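Local coordinates for phosphatidylglycerol lysyltransferase C-terminal domain-containing protein (Bacteroides thetaiotaomicron, PDB 2HQY) that is of unknown function but binds coenzyme A and probably acts as an acyl- or aminoacyl-transferase akin to the C-terminal domain of phosphatidylglycerol lysyltransferase, at residues Y120-L126 / P284-K290; E167-E172 / I217-T221. One frame throughout, in Å; residues are numbered along the deposited sequence.

Contact 1 of 2, residues Y120-L126 / P284-K290; sequences YADYIYL and PVTILEK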
# COMPACT_ATOMS: atom_id res chain seq x y z
N TYR A 120 -1.45 5.40 -22.13
CA TYR A 120 -0.33 5.38 -21.19
C TYR A 120 0.97 6.03 -21.64
O TYR A 120 1.96 5.98 -20.91
CB TYR A 120 -0.09 3.94 -20.71
CG TYR A 120 -1.35 3.38 -20.12
CD1 TYR A 120 -1.90 3.92 -18.96
CD2 TYR A 120 -2.03 2.34 -20.73
CE1 TYR A 120 -3.08 3.43 -18.43
CE2 TYR A 120 -3.19 1.83 -20.21
CZ TYR A 120 -3.71 2.39 -19.06
OH TYR A 120 -4.88 1.87 -18.55
N ALA A 121 0.95 6.64 -22.81
CA ALA A 121 2.13 7.36 -23.31
C ALA A 121 2.37 8.59 -22.44
O ALA A 121 1.41 9.19 -21.97
CB ALA A 121 1.92 7.77 -24.78
N ASP A 122 3.64 8.96 -22.24
CA ASP A 122 4.01 10.17 -21.49
C ASP A 122 4.19 11.33 -22.45
O ASP A 122 4.76 11.19 -23.54
CB ASP A 122 5.33 10.01 -20.74
CG ASP A 122 5.23 9.15 -19.51
OD1 ASP A 122 4.12 8.83 -19.02
OD2 ASP A 122 6.32 8.81 -19.01
N TYR A 123 3.74 12.50 -22.01
CA TYR A 123 3.96 13.74 -22.72
C TYR A 123 5.26 14.37 -22.22
O TYR A 123 5.39 14.66 -21.02
CB TYR A 123 2.78 14.68 -22.46
CG TYR A 123 1.55 14.32 -23.24
CD1 TYR A 123 1.21 15.03 -24.39
CD2 TYR A 123 0.74 13.25 -22.83
CE1 TYR A 123 0.08 14.70 -25.13
CE2 TYR A 123 -0.40 12.91 -23.54
CZ TYR A 123 -0.72 13.64 -24.69
OH TYR A 123 -1.83 13.29 -25.42
N ILE A 124 6.20 14.59 -23.14
CA ILE A 124 7.51 15.18 -22.83
C ILE A 124 7.67 16.53 -23.56
O ILE A 124 7.38 16.65 -24.75
CB ILE A 124 8.65 14.17 -23.15
CG1 ILE A 124 8.46 12.91 -22.27
CG2 ILE A 124 10.05 14.83 -22.98
CD1 ILE A 124 9.68 12.05 -22.05
N TYR A 125 8.06 17.54 -22.80
CA TYR A 125 8.18 18.92 -23.26
C TYR A 125 9.59 19.43 -22.98
O TYR A 125 10.29 18.89 -22.13
CB TYR A 125 7.20 19.79 -22.47
CG TYR A 125 5.76 19.33 -22.54
CD1 TYR A 125 4.89 19.81 -23.53
CD2 TYR A 125 5.26 18.43 -21.59
CE1 TYR A 125 3.56 19.39 -23.57
CE2 TYR A 125 3.96 17.99 -21.63
CZ TYR A 125 3.12 18.47 -22.59
OH TYR A 125 1.83 18.03 -22.55
N LEU A 126 10.01 20.46 -23.71
CA LEU A 126 11.25 21.18 -23.39
C LEU A 126 10.97 22.09 -22.21
O LEU A 126 10.00 22.85 -22.23
CB LEU A 126 11.72 22.04 -24.56
CG LEU A 126 12.16 21.28 -25.82
CD1 LEU A 126 12.44 22.22 -27.00
CD2 LEU A 126 13.38 20.39 -25.51
N PRO A 284 4.14 19.09 -26.93
CA PRO A 284 5.22 18.20 -26.53
C PRO A 284 6.22 17.95 -27.67
O PRO A 284 5.82 17.94 -28.85
CB PRO A 284 4.48 16.90 -26.18
CG PRO A 284 3.24 16.94 -27.04
CD PRO A 284 2.84 18.38 -26.98
N VAL A 285 7.49 17.78 -27.32
CA VAL A 285 8.51 17.39 -28.30
C VAL A 285 8.45 15.89 -28.56
O VAL A 285 8.83 15.42 -29.62
CB VAL A 285 9.96 17.79 -27.87
CG1 VAL A 285 10.16 19.28 -28.03
CG2 VAL A 285 10.25 17.38 -26.44
N THR A 286 7.94 15.13 -27.58
CA THR A 286 7.92 13.68 -27.68
C THR A 286 6.67 13.15 -27.00
O THR A 286 6.30 13.63 -25.92
CB THR A 286 9.13 13.05 -26.95
OG1 THR A 286 10.33 13.41 -27.63
CG2 THR A 286 9.03 11.51 -26.92
N ILE A 287 6.02 12.20 -27.65
CA ILE A 287 5.01 11.41 -26.96
C ILE A 287 5.62 10.02 -26.78
O ILE A 287 5.86 9.29 -27.76
CB ILE A 287 3.67 11.42 -27.73
CG1 ILE A 287 3.08 12.84 -27.67
CG2 ILE A 287 2.70 10.41 -27.12
CD1 ILE A 287 2.00 13.05 -28.65
N LEU A 288 5.96 9.72 -25.53
CA LEU A 288 6.78 8.57 -25.21
C LEU A 288 5.88 7.35 -25.06
O LEU A 288 5.25 7.17 -24.03
CB LEU A 288 7.57 8.84 -23.92
CG LEU A 288 8.60 7.79 -23.47
CD1 LEU A 288 9.81 7.69 -24.42
CD2 LEU A 288 9.04 8.07 -22.03
N GLU A 289 5.80 6.52 -26.09
CA GLU A 289 4.98 5.31 -26.03
C GLU A 289 5.57 4.27 -25.09
O GLU A 289 6.78 4.22 -24.91
CB GLU A 289 4.82 4.71 -27.43
CG GLU A 289 4.48 5.76 -28.45
CD GLU A 289 4.78 5.30 -29.87
OE1 GLU A 289 5.84 4.66 -30.12
OE2 GLU A 289 3.93 5.60 -30.74
N LYS A 290 4.71 3.46 -24.48
CA LYS A 290 5.17 2.45 -23.55
C LYS A 290 4.59 1.12 -23.96
O LYS A 290 3.36 0.98 -24.08
CB LYS A 290 4.73 2.78 -22.13
CG LYS A 290 5.22 4.13 -21.65
CD LYS A 290 4.75 4.40 -20.24
CE LYS A 290 5.10 5.81 -19.85
NZ LYS A 290 4.48 6.16 -18.53

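Contact 2 of 2, residues E167-E172 / I217-T221; sequences ECLDLE and IVAFT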
# COMPACT_ATOMS: atom_id res chain seq x y z
N GLU A 167 -2.21 23.23 3.42
CA GLU A 167 -3.12 23.90 2.48
C GLU A 167 -3.24 23.13 1.16
O GLU A 167 -4.31 23.13 0.52
CB GLU A 167 -2.79 25.38 2.27
CG GLU A 167 -1.44 25.68 1.75
CD GLU A 167 -1.26 27.18 1.49
OE1 GLU A 167 -2.20 27.96 1.70
OE2 GLU A 167 -0.17 27.57 1.09
N CYS A 168 -2.18 22.44 0.76
CA CYS A 168 -2.25 21.56 -0.43
C CYS A 168 -3.24 20.42 -0.14
O CYS A 168 -4.07 20.07 -0.98
CB CYS A 168 -0.88 20.97 -0.76
SG CYS A 168 0.30 22.27 -1.29
N LEU A 169 -3.14 19.83 1.04
CA LEU A 169 -4.07 18.74 1.40
C LEU A 169 -5.52 19.26 1.42
O LEU A 169 -6.45 18.55 1.01
CB LEU A 169 -3.70 18.14 2.76
CG LEU A 169 -2.40 17.30 2.74
CD1 LEU A 169 -1.85 17.04 4.18
CD2 LEU A 169 -2.59 15.97 1.99
N ASP A 170 -5.68 20.50 1.89
CA ASP A 170 -7.02 21.14 1.96
C ASP A 170 -7.59 21.35 0.56
O ASP A 170 -8.76 21.02 0.33
CB ASP A 170 -6.94 22.47 2.73
CG ASP A 170 -6.72 22.29 4.24
OD1 ASP A 170 -6.81 21.16 4.75
OD2 ASP A 170 -6.46 23.29 4.92
N LEU A 171 -6.75 21.82 -0.39
CA LEU A 171 -7.20 22.00 -1.77
C LEU A 171 -7.58 20.65 -2.38
O LEU A 171 -8.61 20.53 -3.06
CB LEU A 171 -6.14 22.70 -2.62
CG LEU A 171 -6.61 23.00 -4.05
CD1 LEU A 171 -7.76 24.00 -4.00
CD2 LEU A 171 -5.46 23.51 -4.88
N GLU A 172 -6.73 19.65 -2.15
CA GLU A 172 -7.04 18.31 -2.66
C GLU A 172 -8.41 17.80 -2.13
O GLU A 172 -9.19 17.18 -2.89
CB GLU A 172 -5.90 17.30 -2.36
CG GLU A 172 -6.31 15.81 -2.58
CD GLU A 172 -6.47 15.38 -4.04
OE1 GLU A 172 -6.42 16.23 -4.96
OE2 GLU A 172 -6.64 14.15 -4.28
N ILE A 217 -5.28 29.51 -1.14
CA ILE A 217 -4.67 28.63 -2.11
C ILE A 217 -5.65 28.32 -3.24
O ILE A 217 -6.84 28.01 -2.99
CB ILE A 217 -4.15 27.33 -1.48
CG1 ILE A 217 -3.47 26.46 -2.55
CG2 ILE A 217 -5.29 26.55 -0.76
CD1 ILE A 217 -2.79 25.18 -1.96
N VAL A 218 -5.17 28.44 -4.47
CA VAL A 218 -6.00 28.11 -5.63
C VAL A 218 -5.37 27.07 -6.57
O VAL A 218 -6.01 26.64 -7.52
CB VAL A 218 -6.40 29.37 -6.48
CG1 VAL A 218 -7.27 30.33 -5.65
CG2 VAL A 218 -5.17 30.06 -7.11
N ALA A 219 -4.11 26.70 -6.34
CA ALA A 219 -3.48 25.64 -7.14
C ALA A 219 -2.23 25.14 -6.42
O ALA A 219 -1.65 25.90 -5.64
CB ALA A 219 -3.09 26.15 -8.53
N PHE A 220 -1.85 23.88 -6.66
CA PHE A 220 -0.50 23.42 -6.28
C PHE A 220 -0.02 22.38 -7.28
O PHE A 220 -0.82 21.81 -8.05
CB PHE A 220 -0.47 22.90 -4.83
CG PHE A 220 -1.15 21.57 -4.65
CD1 PHE A 220 -0.43 20.37 -4.78
CD2 PHE A 220 -2.53 21.52 -4.34
CE1 PHE A 220 -1.06 19.12 -4.64
CE2 PHE A 220 -3.16 20.27 -4.18
CZ PHE A 220 -2.41 19.07 -4.35
N THR A 221 1.28 22.13 -7.26
CA THR A 221 1.92 21.19 -8.19
C THR A 221 3.17 20.69 -7.55
O THR A 221 3.76 21.42 -6.73
CB THR A 221 2.21 21.89 -9.57
OG1 THR A 221 2.66 20.92 -10.53
CG2 THR A 221 3.24 23.02 -9.46
O HOH W 1 -4.84 28.68 1.89

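Contact 1 of 2, residues Y120-L126 / P284-K290
Lys290 reaches across past Tyr120 O to Asp122, the first residue of strand 122-126, at one end of its antiparallel pairing with strand 286-288. Its CG stands beside its own backbone N, anti to the carbonyl carbon (chi1 -57°), and beyond CG the chain runs fully extended. CB sets off toward the opposite segment; CG then passes Tyr120 O at 3.8 Å, and CD comes within 3.3 Å of that same Tyr120 O. CE follows beside Asp122 OD1, and NZ closes a salt bridge of 2.7 Å to Asp122 OD1, which it meets from above the carboxylate plane, 45° out of it. NZ has a second carboxylate partner in Glu268, while Asp122 OD2 accepts hydrogen bonds from Asn265 ND2 and Cys27 N. Two backbone bonds join Asp122 and Leu288, the shorter from Leu288 N to Asp122 O at 2.7 Å. Further along, Ile124 N gives to Thr286 O, and Ile124 O faces both Val285 and Thr286: a classic beta bulge, with 3.3 Å from Thr286 N and a weak bond from Val285 N. Beside the bulge, Pro284 CB lies over one face of the Tyr125 ring, 4.1 Å from its centroid, while Pro284 CG meets the edge of the Tyr123 ring near its plane. Ile124 CD1 touches Leu288 CD2 on the face that carries Asp122. The pairing thus has a charged end and an apolar, proline-aromatic end. With both carboxylate oxygens of Asp122 engaged and a second acid at Lys290 NZ, both residues are likely to remain ionised and the carboxylate held against rotation.

Contact 2 of 2, residues E167-E172 / I217-T221
Helix 165-179 packs across strand 216-227 in an alpha/beta fold consistent with the acetyltransferase clan to which the family belongs. The local axes of 167-172 and 217-221 pass 8.7 Å apart at 104°, so the helix lies nearly at right angles to the strand, and Ile217 and Phe220 project toward it. Phe220 CG sits between its backbone N and carbonyl carbon (chi1 72°), which brings the ring beneath the helix. Cys168 CB stands over the centre of one ring face in a CH-pi contact, 3.9 Å from the Phe220 centroid and only 9° off the normal. Cys168 SG approaches the same ring obliquely and touches Phe220 CB. Phe220 CE2 comes within 3.3 Å of Cys168 O, a carbonyl already bonded to Glu172 N inside the helix. In one of the two conformers of Leu171, CD2 meets the ring edge at Phe220 CD2, near the ring plane. With the ring of Phe220 cut back to an alanine, Cys168 CB and SG lose the surface they rest on, and a gap would probably open between helix and strand. Val218 and Ala219 both face Leu211 on strand 207-213, forming a classic beta bulge between the two projecting residues. Ile217 CD1 fits against the first helical turn, 3.6 Å from Glu167 O, and Glu167 CG lies beside the same methyl. The Glu167 carboxylate divides its oxygens: OE2 bonds His212 NE2, whereas OE1 accepts a 2.7 Å bond from a water that in turn accepts from Ile217 N at 3.2 Å.

Contact 1 joins segments 158 residues apart, and the whole of contact 2 falls between them along the chain: 120-126, then 167-172, 217-221 and finally 284-290. Their centres lie 26 Å apart and their nearest atoms about 12 Å, so they do not touch. Strands connect them: 216-227 pairs with 230-238, which runs parallel to 263-265, and that strand pairs with 122-126 of contact 1. Both lie near the coenzyme A, the side chain of Glu172 in contact 2 about 8 Å from it and that of Tyr120 in contact 1 about 9 Å. Contact 1 brings strand 286-295, which carries Cys294 of the disulfide to Cys92, back beside 122-126, so the chain, having built contact 2, rejoins its earlier part.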